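Local atomic coordinates of Succinylglutamatedesuccinylase/aspartoacylase (Rhodobacter sphaeroides 2.4.1, PDB entry 3CDX), a protein that probably hydrolyses carbon-nitrogen bonds of linear amides (or ester bonds) as a metal-dependent enzyme of the succinylglutamate desuccinylase/aspartoacylase family, here holding a calcium ion. Residues A272-L277 against V327-A332; T46-G51 against L80-V85; E180-P185 against V226-R231; E279-V284 against A294-F299; S9-D14 against R28-R33. All coordinates share one frame; numbering follows the deposited sequence.

Contact 1 (A272-L277 against V327-A332); sequences APRTGL and VTRGDA
With OG1 beside its own backbone N and anti to the carbonyl carbon (chi1 -63°), T275 turns its hydroxyl to the backbone of R329, whose CG lies anti to the backbone N. The R329 N-H runs almost straight, at 171°, to T275 OG1, 2.8 Å away. R329 CG passes 3.2 Å from P273 O. The R274 and R329 side chains run side by side, pointing the same way, their guanidinium planes 81° apart, and their NH1 atoms stand 3.5 Å from each other. One water accepts from both, and D302 of a neighbouring subunit forms a salt bridge with each NH1, which would offset the like charges. Backbone bonds hold the rest: G276 and V327 bond to each other in both directions, while A272 N gives to D331 O and G330 N to A272 O, both at 2.8 Å. A272 CB rests 3.9 Å from V327 CG2. D331 OD2, met from above its carboxylate plane, takes the N-H of T328 and so braces the turn, while OD1 is hydrogen-bonded to S36 OG of another subunit. This is an antiparallel bridge running out into a type II beta turn, T328 to D331, with glycine at its third position.

Contact 2 (T46-G51 against L80-V85); sequences TVVKNG and LRPEEV
V48 lays its two methyls over the turn that follows helix 68-79. CG1, anti to the backbone N (chi1 177°), presses on the backbone of P82 and sits 3.3 Å from P82 CA, tighter than usual for two carbons. The same methyl also meets the proline ring at CB and, at 3.8 Å, V85 CG2. The other branch, CG2, reaches back to L80, where it lies 4.1 Å from L80 CD2, the two side chains crossing obliquely. One valine thus spans the turn from L80 to V85.

Two residues on along the same strand, N50 adds the polar link. Its CG is likewise anti to the backbone N (chi1 -173°), and the amide nitrogen ND2 donates to V85 O at 2.8 Å. V85 O lies close to the amide plane, and the N-H meets it nearly along the C=O axis, bending to 153° at the hydrogen. V85 CG1 lies beside the N50 backbone, 3.9 Å from N50 N.

The turn has its own bracing on the far side. R81 N donates to E84 OE2 at 2.8 Å, and R81 NH1 forms a salt bridge with E83 OE2 at 3.2 Å, while E84 CG lies over one face of the guanidinium. Strand 87-92, which follows the turn, pairs with strand 40-50, and L80 also packs on V89 there.

Chemically the work is divided: valine methyls, a proline and a leucine make the apolar contact, one side-chain amide fixes the exit of the turn against the strand end, and the charged groups hold the turn's own shape without reaching the strand.

Contact 3 (E180-P185 against V226-R231); sequences EAFGAP and VRIGKR
The C-terminal end of helix 169-182, with the turn that leaves it through G183 at positive phi, meets the flank of helix 223-239 within the catalytic domain. F182 CG is anti to the backbone N (chi1 -175°); ring atom CE2 comes to 4.1 Å from I228 CG2 and CZ to 4.0 Å from G229 CA. I228 CG2 also touches A184 CB at 3.8 Å, and I228 CD1 meets P185 CD tip to tip at 4.2 Å. I228 was modelled in two conformations, and its side-chain contacts belong to one of them.

R231 supplies the direct polar bond. Its chain bends at chi3 (75°), and NH2 gives a hydrogen to G183 O at 2.8 Å; the oxygen lies at the edge of the guanidinium, close to its plane, and the bond is bent to 136°. A water enters beside it, accepting from R231 NE at 3.0 Å and lying 2.8 Å from F182 O.

Q251 also donates to G183 O, and N235, further along helix 223-239, to F182 O. R231 NH1 binds A250 O. F182 further packs on I233 and V236 of that helix, while P185 leads into strand 186-189 and joins R259 of strand 259-271 through the backbone.

Contact 4 (E279-V284 against A294-F299); sequences EPTHYV and AGWIHF
A histidine-carboxylate pair bridges two neighbouring strands, E279 receiving the NE2 proton of H298 on OE1 at 2.8 Å. The donor comes to the anti lone pair of OE1, away from the second oxygen, and the carboxylate and imidazole planes are only 17° apart. E279 gets there with CG anti to its backbone N (chi1 176°) and an extended chain beyond. E279 CB lies in plane at the edge of the same imidazole, 3.6 Å from H298 NE2.

On the same sheet face W296 runs side by side with E279. Its CE3 lies 3.6 Å from E279 CD, with the carboxylate turned 45° from the indole. T281 crosses the tryptophan at about a right angle, its CG2 touching CZ3 at 3.8 Å, while its hydroxyl bonds to T293 O. I71 of a neighbouring subunit packs on both E279 and H298, so the buried pair lies at a subunit interface.

The backbone completes the join. E279 N donates to W296 O at 2.8 Å, and T281 N reaches A294 O at 3.0 Å from above the carbonyl plane. P280 stands opposite G295 as a non-hydrogen-bonded pair, their CA atoms 4.2 Å apart. On its other edge strand 293-298 carries a classic beta bulge, A294 and G295 both facing L310, within a four-stranded antiparallel sheet.

Contact 5 (S9-D14 against R28-R33); sequences SRIACD and RAPLSR
R10 and P30 lie aslant to each other, with the proline lying over one face of the R10 guanidinium: P30 CB is 3.6 Å from R10 NH2, and P30 CG sits above the plane toward its rim. The R10 chain bends at chi3 (58°), which places NE.

At the other end D14 and R28 cross at about a right angle, the carboxylate and guanidinium planes 39° apart. D14 OD2 lies near the guanidinium plane at its edge, 3.0 Å from R28 NH2 and 3.1 Å from NH1. These are weak, bent bonds inside a salt bridge; a third, from R28 NH2 to D14 OD1, is straighter but long and also weak.

Between these two contacts the backbones of A12 and R28 pair as a single antiparallel bridge: R28 N gives to A12 O at 2.7 Å, and A12 N to R28 O at 3.0 Å from above the carbonyl plane. I11 CD1 meets A29 CB at 3.8 Å, and F133 of helix 126-138 packs on I11.

The chemistry thus joins a backbone bridge and a small apolar patch to a loosely aligned ion pair, whose attraction probably owes more to charge than to directed N-H bonds.

Overall arrangement
From the N terminus, contact 5 closes first, folding the leading loop 9-14 back on strand 21-30. That strand pairs with strand 40-50, which contact 2 ties to the turn between helix 68-79 and strand 87-92; the two contacts come within about 8 Å at their nearest atoms. Contact 3 follows in series, joining helices 169-182 and 223-239, and of the five lies nearest the chain's centre. The chain then enters the small antiparallel sheet, where contact 4 is nested inside the long loop closed by contact 1. These two share strand 276-280 and touch directly, L277 bonding to H298. Contact 2 lies across the chain's centre from both, about 48 Å away between centres.

Contact 1 (A272-L277 against V327-A332)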
# COMPACT_ATOMS: atom_id res chain seq x y z
N ALA A 272 15.32 16.92 18.00
CA ALA A 272 14.47 17.82 17.20
C ALA A 272 13.11 18.11 17.89
O ALA A 272 12.31 17.18 18.08
CB ALA A 272 14.25 17.24 15.80
N PRO A 273 12.83 19.39 18.24
CA PRO A 273 11.52 19.66 18.84
C PRO A 273 10.43 19.85 17.81
O PRO A 273 9.24 19.84 18.13
CB PRO A 273 11.75 20.98 19.60
CG PRO A 273 13.19 21.40 19.31
CD PRO A 273 13.67 20.59 18.19
N ARG A 274 10.84 20.06 16.56
CA ARG A 274 9.88 20.25 15.49
C ARG A 274 10.29 19.42 14.29
O ARG A 274 11.47 19.12 14.08
CB ARG A 274 9.72 21.74 15.11
CG ARG A 274 9.15 22.69 16.20
CD ARG A 274 7.65 22.48 16.53
NE ARG A 274 7.28 23.26 17.72
CZ ARG A 274 6.26 23.02 18.54
NH1 ARG A 274 5.43 21.99 18.36
NH2 ARG A 274 6.06 23.82 19.59
N THR A 275 9.29 19.03 13.51
CA THR A 275 9.54 18.46 12.18
C THR A 275 10.02 19.54 11.19
O THR A 275 9.42 20.61 11.07
CB THR A 275 8.29 17.73 11.70
OG1 THR A 275 8.06 16.64 12.61
CG2 THR A 275 8.48 17.16 10.26
N GLY A 276 11.14 19.30 10.53
CA GLY A 276 11.56 20.18 9.46
C GLY A 276 12.86 19.72 8.85
O GLY A 276 13.25 18.58 9.02
N LEU A 277 13.54 20.63 8.16
CA LEU A 277 14.77 20.33 7.43
C LEU A 277 15.97 20.72 8.29
O LEU A 277 16.30 21.92 8.46
CB LEU A 277 14.76 21.06 6.06
CG LEU A 277 16.05 21.02 5.18
CD1 LEU A 277 16.73 19.66 5.19
CD2 LEU A 277 15.76 21.45 3.73
N VAL A 327 13.79 15.90 9.26
CA VAL A 327 13.74 15.20 10.54
C VAL A 327 12.35 15.33 11.12
O VAL A 327 11.63 16.27 10.81
CB VAL A 327 14.78 15.76 11.59
CG1 VAL A 327 16.26 15.52 11.11
CG2 VAL A 327 14.52 17.25 11.88
N THR A 328 11.97 14.38 11.98
CA THR A 328 10.67 14.39 12.59
C THR A 328 10.83 14.81 14.05
O THR A 328 11.78 14.40 14.70
CB THR A 328 9.99 12.99 12.48
OG1 THR A 328 9.90 12.62 11.10
CG2 THR A 328 8.56 13.01 13.03
N ARG A 329 9.91 15.66 14.53
CA ARG A 329 9.80 15.96 15.98
C ARG A 329 10.03 14.70 16.81
O ARG A 329 9.43 13.66 16.54
CB ARG A 329 8.39 16.51 16.30
CG ARG A 329 8.16 16.80 17.80
CD ARG A 329 6.70 17.16 18.10
NE ARG A 329 6.47 17.40 19.53
CZ ARG A 329 5.46 18.13 20.03
NH1 ARG A 329 4.58 18.73 19.23
NH2 ARG A 329 5.37 18.27 21.33
N GLY A 330 10.90 14.80 17.81
CA GLY A 330 11.28 13.62 18.59
C GLY A 330 12.48 12.78 18.14
O GLY A 330 12.84 11.85 18.84
N ASP A 331 13.08 13.06 16.98
CA ASP A 331 14.28 12.34 16.51
C ASP A 331 15.47 12.97 17.18
O ASP A 331 15.49 14.17 17.45
CB ASP A 331 14.52 12.53 15.00
CG ASP A 331 13.50 11.79 14.11
OD1 ASP A 331 12.76 10.89 14.58
OD2 ASP A 331 13.45 12.12 12.90
N ALA A 332 16.50 12.17 17.43
CA ALA A 332 17.79 12.77 17.81
C ALA A 332 18.49 13.17 16.51
O ALA A 332 18.43 12.44 15.52
CB ALA A 332 18.62 11.76 18.60
O HOH W 1 4.87 19.76 16.30

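Contact 2 (T46-G51 against L80-V85)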
# COMPACT_ATOMS: atom_id res chain seq x y z
N THR A 46 27.62 -20.49 8.07
CA THR A 46 28.88 -21.19 7.86
C THR A 46 29.48 -21.44 9.24
O THR A 46 29.51 -20.54 10.11
CB THR A 46 29.89 -20.38 6.98
OG1 THR A 46 29.29 -20.04 5.73
CG2 THR A 46 31.15 -21.21 6.67
N VAL A 47 29.93 -22.67 9.46
CA VAL A 47 30.59 -23.06 10.72
C VAL A 47 31.89 -23.73 10.37
O VAL A 47 31.93 -24.62 9.48
CB VAL A 47 29.71 -23.97 11.64
CG1 VAL A 47 29.40 -25.31 10.97
CG2 VAL A 47 30.40 -24.21 13.00
N VAL A 48 32.95 -23.27 11.03
CA VAL A 48 34.27 -23.91 10.98
C VAL A 48 34.59 -24.39 12.40
O VAL A 48 34.59 -23.60 13.36
CB VAL A 48 35.38 -22.94 10.44
CG1 VAL A 48 36.74 -23.60 10.46
CG2 VAL A 48 35.06 -22.46 9.03
N LYS A 49 34.87 -25.68 12.53
CA LYS A 49 35.26 -26.26 13.80
C LYS A 49 36.56 -27.06 13.63
O LYS A 49 36.68 -27.89 12.74
CB LYS A 49 34.13 -27.12 14.37
CG LYS A 49 34.36 -27.65 15.80
CD LYS A 49 33.20 -28.52 16.26
CE LYS A 49 33.65 -29.69 17.15
NZ LYS A 49 34.28 -29.22 18.39
N ASN A 50 37.53 -26.80 14.49
CA ASN A 50 38.78 -27.54 14.51
C ASN A 50 39.40 -27.45 15.89
O ASN A 50 39.39 -26.39 16.54
CB ASN A 50 39.77 -26.98 13.48
CG ASN A 50 41.05 -27.83 13.34
OD1 ASN A 50 41.00 -29.01 13.02
ND2 ASN A 50 42.20 -27.20 13.55
N GLY A 51 39.94 -28.59 16.33
CA GLY A 51 40.82 -28.62 17.49
C GLY A 51 40.07 -28.23 18.73
O GLY A 51 38.95 -28.69 18.96
N LEU A 80 37.78 -18.41 5.42
CA LEU A 80 38.26 -19.12 6.62
C LEU A 80 38.28 -20.65 6.51
O LEU A 80 37.30 -21.26 6.11
CB LEU A 80 37.43 -18.69 7.84
CG LEU A 80 37.82 -19.19 9.24
CD1 LEU A 80 39.17 -18.64 9.72
CD2 LEU A 80 36.72 -18.89 10.26
N ARG A 81 39.39 -21.28 6.89
CA ARG A 81 39.57 -22.75 6.75
C ARG A 81 39.70 -23.46 8.09
O ARG A 81 40.27 -22.91 9.03
CB ARG A 81 40.79 -23.08 5.89
CG ARG A 81 40.71 -22.66 4.43
CD ARG A 81 42.10 -22.54 3.83
NE ARG A 81 42.88 -21.38 4.32
CZ ARG A 81 44.18 -21.43 4.69
NH1 ARG A 81 44.84 -22.58 4.66
NH2 ARG A 81 44.80 -20.33 5.12
N PRO A 82 39.20 -24.71 8.18
CA PRO A 82 39.24 -25.44 9.46
C PRO A 82 40.63 -25.53 10.09
O PRO A 82 40.78 -25.41 11.31
CB PRO A 82 38.67 -26.83 9.12
CG PRO A 82 37.94 -26.65 7.84
CD PRO A 82 38.53 -25.48 7.11
N GLU A 83 41.65 -25.65 9.25
CA GLU A 83 43.02 -25.78 9.71
C GLU A 83 43.61 -24.51 10.35
O GLU A 83 44.62 -24.61 11.05
CB GLU A 83 43.90 -26.27 8.56
CG GLU A 83 44.28 -25.17 7.59
CD GLU A 83 44.66 -25.71 6.24
OE1 GLU A 83 43.83 -26.42 5.62
OE2 GLU A 83 45.79 -25.42 5.79
N GLU A 84 43.02 -23.33 10.12
CA GLU A 84 43.53 -22.13 10.82
C GLU A 84 42.88 -21.95 12.20
O GLU A 84 43.23 -21.01 12.94
CB GLU A 84 43.28 -20.84 10.03
CG GLU A 84 43.43 -20.89 8.52
CD GLU A 84 42.80 -19.67 7.86
OE1 GLU A 84 43.28 -18.54 8.11
OE2 GLU A 84 41.82 -19.83 7.09
N VAL A 85 41.95 -22.83 12.53
CA VAL A 85 41.03 -22.64 13.66
C VAL A 85 41.30 -23.56 14.86
O VAL A 85 41.52 -24.77 14.69
CB VAL A 85 39.57 -22.74 13.17
CG1 VAL A 85 38.57 -23.02 14.28
CG2 VAL A 85 39.21 -21.47 12.42

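Contact 3 (E180-P185 against V226-R231)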
# COMPACT_ATOMS: atom_id res chain seq x y z
N GLU A 180 38.87 -3.64 22.95
CA GLU A 180 40.21 -3.15 22.67
C GLU A 180 40.86 -3.96 21.54
O GLU A 180 41.42 -3.39 20.61
CB GLU A 180 41.11 -3.12 23.95
CG GLU A 180 40.73 -2.04 24.92
CD GLU A 180 41.49 -2.07 26.25
OE1 GLU A 180 42.63 -2.64 26.29
OE2 GLU A 180 40.96 -1.52 27.26
N ALA A 181 40.77 -5.29 21.63
CA ALA A 181 41.28 -6.17 20.57
C ALA A 181 40.60 -5.91 19.21
O ALA A 181 41.29 -5.80 18.17
CB ALA A 181 41.10 -7.63 20.96
N PHE A 182 39.27 -5.78 19.20
CA PHE A 182 38.55 -5.50 17.94
C PHE A 182 39.24 -4.29 17.27
O PHE A 182 39.51 -4.31 16.08
CB PHE A 182 37.04 -5.24 18.18
CG PHE A 182 36.21 -5.05 16.89
CD1 PHE A 182 35.41 -6.09 16.40
CD2 PHE A 182 36.23 -3.83 16.20
CE1 PHE A 182 34.63 -5.90 15.20
CE2 PHE A 182 35.46 -3.65 15.01
CZ PHE A 182 34.67 -4.68 14.51
N GLY A 183 39.54 -3.25 18.04
CA GLY A 183 40.40 -2.15 17.57
C GLY A 183 39.77 -1.15 16.63
O GLY A 183 40.40 -0.73 15.64
N ALA A 184 38.53 -0.76 16.92
CA ALA A 184 37.90 0.36 16.21
C ALA A 184 38.40 1.65 16.87
O ALA A 184 38.84 1.63 18.02
CB ALA A 184 36.39 0.26 16.27
N PRO A 185 38.35 2.78 16.15
CA PRO A 185 38.89 3.99 16.81
C PRO A 185 38.27 4.27 18.16
O PRO A 185 38.97 4.76 19.04
CB PRO A 185 38.57 5.12 15.83
CG PRO A 185 38.37 4.47 14.53
CD PRO A 185 37.93 3.04 14.76
N VAL A 226 33.98 -0.80 6.45
CA VAL A 226 34.22 -2.15 5.95
C VAL A 226 35.63 -2.60 6.38
O VAL A 226 35.81 -3.74 6.81
CB VAL A 226 34.08 -2.21 4.41
CG1 VAL A 226 34.59 -3.52 3.85
CG2 VAL A 226 32.59 -1.95 3.96
N ARG A 227 36.62 -1.70 6.26
CA ARG A 227 38.00 -2.02 6.62
C ARG A 227 38.11 -2.31 8.13
O ARG A 227 38.68 -3.28 8.51
CB ARG A 227 38.95 -0.86 6.25
CG ARG A 227 40.48 -1.19 6.49
CD ARG A 227 41.42 0.01 6.19
NE ARG A 227 41.12 1.15 7.07
CZ ARG A 227 41.53 1.26 8.34
NH1 ARG A 227 42.27 0.31 8.90
NH2 ARG A 227 41.21 2.32 9.05
N ILE A 228 37.52 -1.47 8.97
CA ILE A 228 37.60 -1.63 10.42
C ILE A 228 36.86 -2.88 10.88
O ILE A 228 37.35 -3.63 11.73
CB ILE A 228 37.15 -0.33 11.13
CG1 ILE A 228 38.21 0.77 10.96
CG2 ILE A 228 36.75 -0.57 12.61
CD1 ILE A 228 39.52 0.59 11.77
N GLY A 229 35.71 -3.14 10.27
CA GLY A 229 34.95 -4.35 10.55
C GLY A 229 35.63 -5.64 10.13
O GLY A 229 35.65 -6.60 10.90
N LYS A 230 36.18 -5.70 8.93
CA LYS A 230 36.93 -6.87 8.48
C LYS A 230 38.12 -7.18 9.42
O LYS A 230 38.30 -8.32 9.88
CB LYS A 230 37.47 -6.66 7.07
CG LYS A 230 36.47 -6.83 5.90
CD LYS A 230 37.20 -6.76 4.52
CE LYS A 230 36.33 -7.32 3.39
NZ LYS A 230 36.99 -7.42 2.04
N ARG A 231 38.95 -6.17 9.69
CA ARG A 231 40.06 -6.33 10.66
C ARG A 231 39.54 -6.70 12.07
O ARG A 231 40.13 -7.52 12.75
CB ARG A 231 40.93 -5.07 10.69
CG ARG A 231 42.24 -5.21 11.50
CD ARG A 231 43.00 -3.91 11.59
NE ARG A 231 42.40 -2.97 12.53
CZ ARG A 231 42.94 -1.80 12.86
NH1 ARG A 231 44.11 -1.45 12.35
NH2 ARG A 231 42.35 -1.02 13.72
O HOH W 2 39.56 -3.07 13.52

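Contact 4 (E279-V284 against A294-F299)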
# COMPACT_ATOMS: atom_id res chain seq x y z
N GLU A 279 19.75 21.19 9.23
CA GLU A 279 21.07 21.51 8.70
C GLU A 279 22.09 21.39 9.86
O GLU A 279 22.03 22.20 10.82
CB GLU A 279 21.10 22.95 8.16
CG GLU A 279 22.50 23.39 7.69
CD GLU A 279 22.63 24.88 7.52
OE1 GLU A 279 21.62 25.58 7.51
OE2 GLU A 279 23.74 25.36 7.35
N PRO A 280 22.99 20.39 9.79
CA PRO A 280 23.96 20.23 10.86
C PRO A 280 25.16 21.17 10.71
O PRO A 280 25.43 21.69 9.62
CB PRO A 280 24.43 18.79 10.69
CG PRO A 280 24.33 18.55 9.18
CD PRO A 280 23.12 19.34 8.75
N THR A 281 25.87 21.38 11.82
CA THR A 281 27.13 22.09 11.83
C THR A 281 28.32 21.17 11.86
O THR A 281 29.41 21.60 11.51
CB THR A 281 27.25 23.07 13.06
OG1 THR A 281 27.05 22.36 14.27
CG2 THR A 281 26.24 24.15 12.98
N HIS A 282 28.14 19.90 12.26
CA HIS A 282 29.25 18.92 12.37
C HIS A 282 28.86 17.54 11.91
O HIS A 282 27.67 17.17 12.02
CB HIS A 282 29.70 18.77 13.83
CG HIS A 282 30.34 20.00 14.38
ND1 HIS A 282 31.69 20.25 14.27
CD2 HIS A 282 29.80 21.09 14.99
CE1 HIS A 282 31.97 21.43 14.80
NE2 HIS A 282 30.84 21.96 15.25
N TYR A 283 29.86 16.76 11.47
CA TYR A 283 29.70 15.32 11.23
C TYR A 283 30.17 14.47 12.38
O TYR A 283 30.93 14.95 13.24
CB TYR A 283 30.51 14.87 10.02
CG TYR A 283 30.07 15.48 8.73
CD1 TYR A 283 28.70 15.54 8.39
CD2 TYR A 283 31.01 16.01 7.84
CE1 TYR A 283 28.29 16.11 7.18
CE2 TYR A 283 30.62 16.58 6.64
CZ TYR A 283 29.28 16.62 6.31
OH TYR A 283 28.92 17.18 5.10
N VAL A 284 29.78 13.20 12.37
CA VAL A 284 30.31 12.23 13.33
C VAL A 284 31.82 12.27 13.35
O VAL A 284 32.46 12.51 12.31
CB VAL A 284 29.77 10.78 13.09
CG1 VAL A 284 28.25 10.81 13.23
CG2 VAL A 284 30.22 10.21 11.74
N ALA A 294 24.43 23.26 17.15
CA ALA A 294 24.44 21.90 16.57
C ALA A 294 23.89 21.89 15.12
O ALA A 294 24.28 21.03 14.31
CB ALA A 294 23.67 20.90 17.45
N GLY A 295 23.05 22.88 14.81
CA GLY A 295 22.44 23.05 13.50
C GLY A 295 21.12 23.75 13.66
O GLY A 295 20.83 24.26 14.74
N TRP A 296 20.33 23.79 12.58
CA TRP A 296 19.09 24.56 12.49
C TRP A 296 18.01 23.75 11.78
O TRP A 296 18.28 23.06 10.78
CB TRP A 296 19.29 25.85 11.66
CG TRP A 296 20.32 26.79 12.16
CD1 TRP A 296 20.13 27.83 13.04
CD2 TRP A 296 21.72 26.79 11.84
NE1 TRP A 296 21.33 28.48 13.27
CE2 TRP A 296 22.32 27.85 12.55
CE3 TRP A 296 22.52 25.99 10.99
CZ2 TRP A 296 23.68 28.15 12.45
CZ3 TRP A 296 23.86 26.26 10.91
CH2 TRP A 296 24.44 27.33 11.63
N ILE A 297 16.78 23.87 12.28
CA ILE A 297 15.66 23.25 11.60
C ILE A 297 15.00 24.35 10.79
O ILE A 297 14.51 25.33 11.37
CB ILE A 297 14.64 22.68 12.58
CG1 ILE A 297 15.24 21.51 13.38
CG2 ILE A 297 13.35 22.35 11.85
CD1 ILE A 297 14.28 20.95 14.49
N HIS A 298 15.03 24.18 9.47
CA HIS A 298 14.46 25.13 8.54
C HIS A 298 13.01 24.76 8.32
O HIS A 298 12.65 23.55 8.30
CB HIS A 298 15.26 25.10 7.21
CG HIS A 298 16.70 25.52 7.34
ND1 HIS A 298 17.13 26.80 7.08
CD2 HIS A 298 17.80 24.83 7.73
CE1 HIS A 298 18.43 26.88 7.29
NE2 HIS A 298 18.87 25.70 7.69
N PHE A 299 12.17 25.80 8.17
CA PHE A 299 10.75 25.64 7.83
C PHE A 299 10.51 26.10 6.40
O PHE A 299 9.97 27.19 6.14
CB PHE A 299 9.85 26.33 8.87
CG PHE A 299 10.19 25.89 10.28
CD1 PHE A 299 9.78 24.62 10.74
CD2 PHE A 299 10.99 26.69 11.10
CE1 PHE A 299 10.15 24.17 12.03
CE2 PHE A 299 11.34 26.27 12.39
CZ PHE A 299 10.93 25.01 12.86

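Contact 5 (S9-D14 against R28-R33)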
# COMPACT_ATOMS: atom_id res chain seq x y z
N SER A 9 12.00 -24.72 17.56
CA SER A 9 11.97 -23.90 16.27
C SER A 9 11.42 -24.57 15.01
O SER A 9 11.79 -25.68 14.65
CB SER A 9 13.34 -23.25 15.94
OG SER A 9 13.19 -22.26 14.93
N ARG A 10 10.57 -23.83 14.30
CA ARG A 10 10.11 -24.23 12.96
C ARG A 10 11.21 -23.97 11.90
O ARG A 10 11.14 -24.51 10.78
CB ARG A 10 8.86 -23.44 12.59
CG ARG A 10 7.68 -23.53 13.59
CD ARG A 10 6.50 -22.64 13.13
NE ARG A 10 6.08 -23.06 11.77
CZ ARG A 10 5.64 -22.25 10.80
NH1 ARG A 10 5.51 -20.93 11.02
NH2 ARG A 10 5.34 -22.76 9.62
N ILE A 11 12.20 -23.14 12.24
CA ILE A 11 13.33 -22.89 11.35
C ILE A 11 14.23 -24.12 11.36
O ILE A 11 14.73 -24.51 12.39
CB ILE A 11 14.14 -21.62 11.75
CG1 ILE A 11 13.19 -20.43 11.90
CG2 ILE A 11 15.29 -21.36 10.74
CD1 ILE A 11 13.84 -19.05 11.81
N ALA A 12 14.44 -24.73 10.20
CA ALA A 12 15.14 -26.00 10.12
C ALA A 12 16.59 -25.75 9.73
O ALA A 12 16.87 -24.92 8.87
CB ALA A 12 14.47 -26.92 9.08
N CYS A 13 17.51 -26.47 10.36
CA CYS A 13 18.91 -26.42 9.97
C CYS A 13 19.48 -27.81 10.12
O CYS A 13 19.25 -28.47 11.13
CB CYS A 13 19.69 -25.42 10.83
SG CYS A 13 21.35 -25.06 10.28
N ASP A 14 20.21 -28.26 9.10
CA ASP A 14 20.83 -29.60 9.12
C ASP A 14 22.31 -29.58 9.52
O ASP A 14 22.94 -30.62 9.61
CB ASP A 14 20.67 -30.27 7.74
CG ASP A 14 19.21 -30.45 7.36
OD1 ASP A 14 18.35 -30.78 8.24
OD2 ASP A 14 18.91 -30.26 6.17
N ARG A 28 16.54 -22.97 7.01
CA ARG A 28 15.37 -22.76 6.17
C ARG A 28 14.22 -22.26 7.02
O ARG A 28 13.63 -23.03 7.81
CB ARG A 28 14.98 -24.08 5.47
CG ARG A 28 16.10 -24.64 4.62
CD ARG A 28 15.78 -26.02 4.00
NE ARG A 28 15.57 -27.13 4.95
CZ ARG A 28 16.55 -27.82 5.57
NH1 ARG A 28 17.82 -27.51 5.38
NH2 ARG A 28 16.24 -28.81 6.39
N ALA A 29 13.91 -20.98 6.88
CA ALA A 29 12.87 -20.37 7.69
C ALA A 29 11.57 -20.38 6.91
O ALA A 29 11.52 -19.80 5.79
CB ALA A 29 13.24 -18.94 8.07
N PRO A 30 10.51 -20.98 7.50
CA PRO A 30 9.20 -21.02 6.79
C PRO A 30 8.66 -19.62 6.60
O PRO A 30 8.74 -18.80 7.53
CB PRO A 30 8.27 -21.81 7.74
CG PRO A 30 9.13 -22.38 8.81
CD PRO A 30 10.43 -21.58 8.85
N LEU A 31 8.13 -19.33 5.41
CA LEU A 31 7.56 -18.01 5.12
C LEU A 31 6.37 -18.12 4.13
O LEU A 31 6.57 -18.18 2.89
CB LEU A 31 8.64 -17.05 4.62
CG LEU A 31 8.44 -15.51 4.74
CD1 LEU A 31 9.77 -14.82 4.58
CD2 LEU A 31 7.50 -14.96 3.70
N SER A 32 5.17 -18.16 4.71
CA SER A 32 3.90 -18.32 4.02
C SER A 32 3.53 -17.07 3.20
O SER A 32 3.38 -15.98 3.76
CB SER A 32 2.82 -18.62 5.07
OG SER A 32 1.58 -19.00 4.47
N ARG A 33 3.44 -17.23 1.87
CA ARG A 33 3.02 -16.17 0.95
C ARG A 33 1.68 -16.58 0.28
O ARG A 33 1.34 -17.76 0.24
CB ARG A 33 4.12 -15.91 -0.12
CG ARG A 33 5.36 -15.07 0.35
CD ARG A 33 6.61 -15.01 -0.63
NE ARG A 33 6.42 -15.49 -2.03
CZ ARG A 33 7.10 -16.53 -2.55
NH1 ARG A 33 8.01 -17.17 -1.82
NH2 ARG A 33 6.89 -16.95 -3.81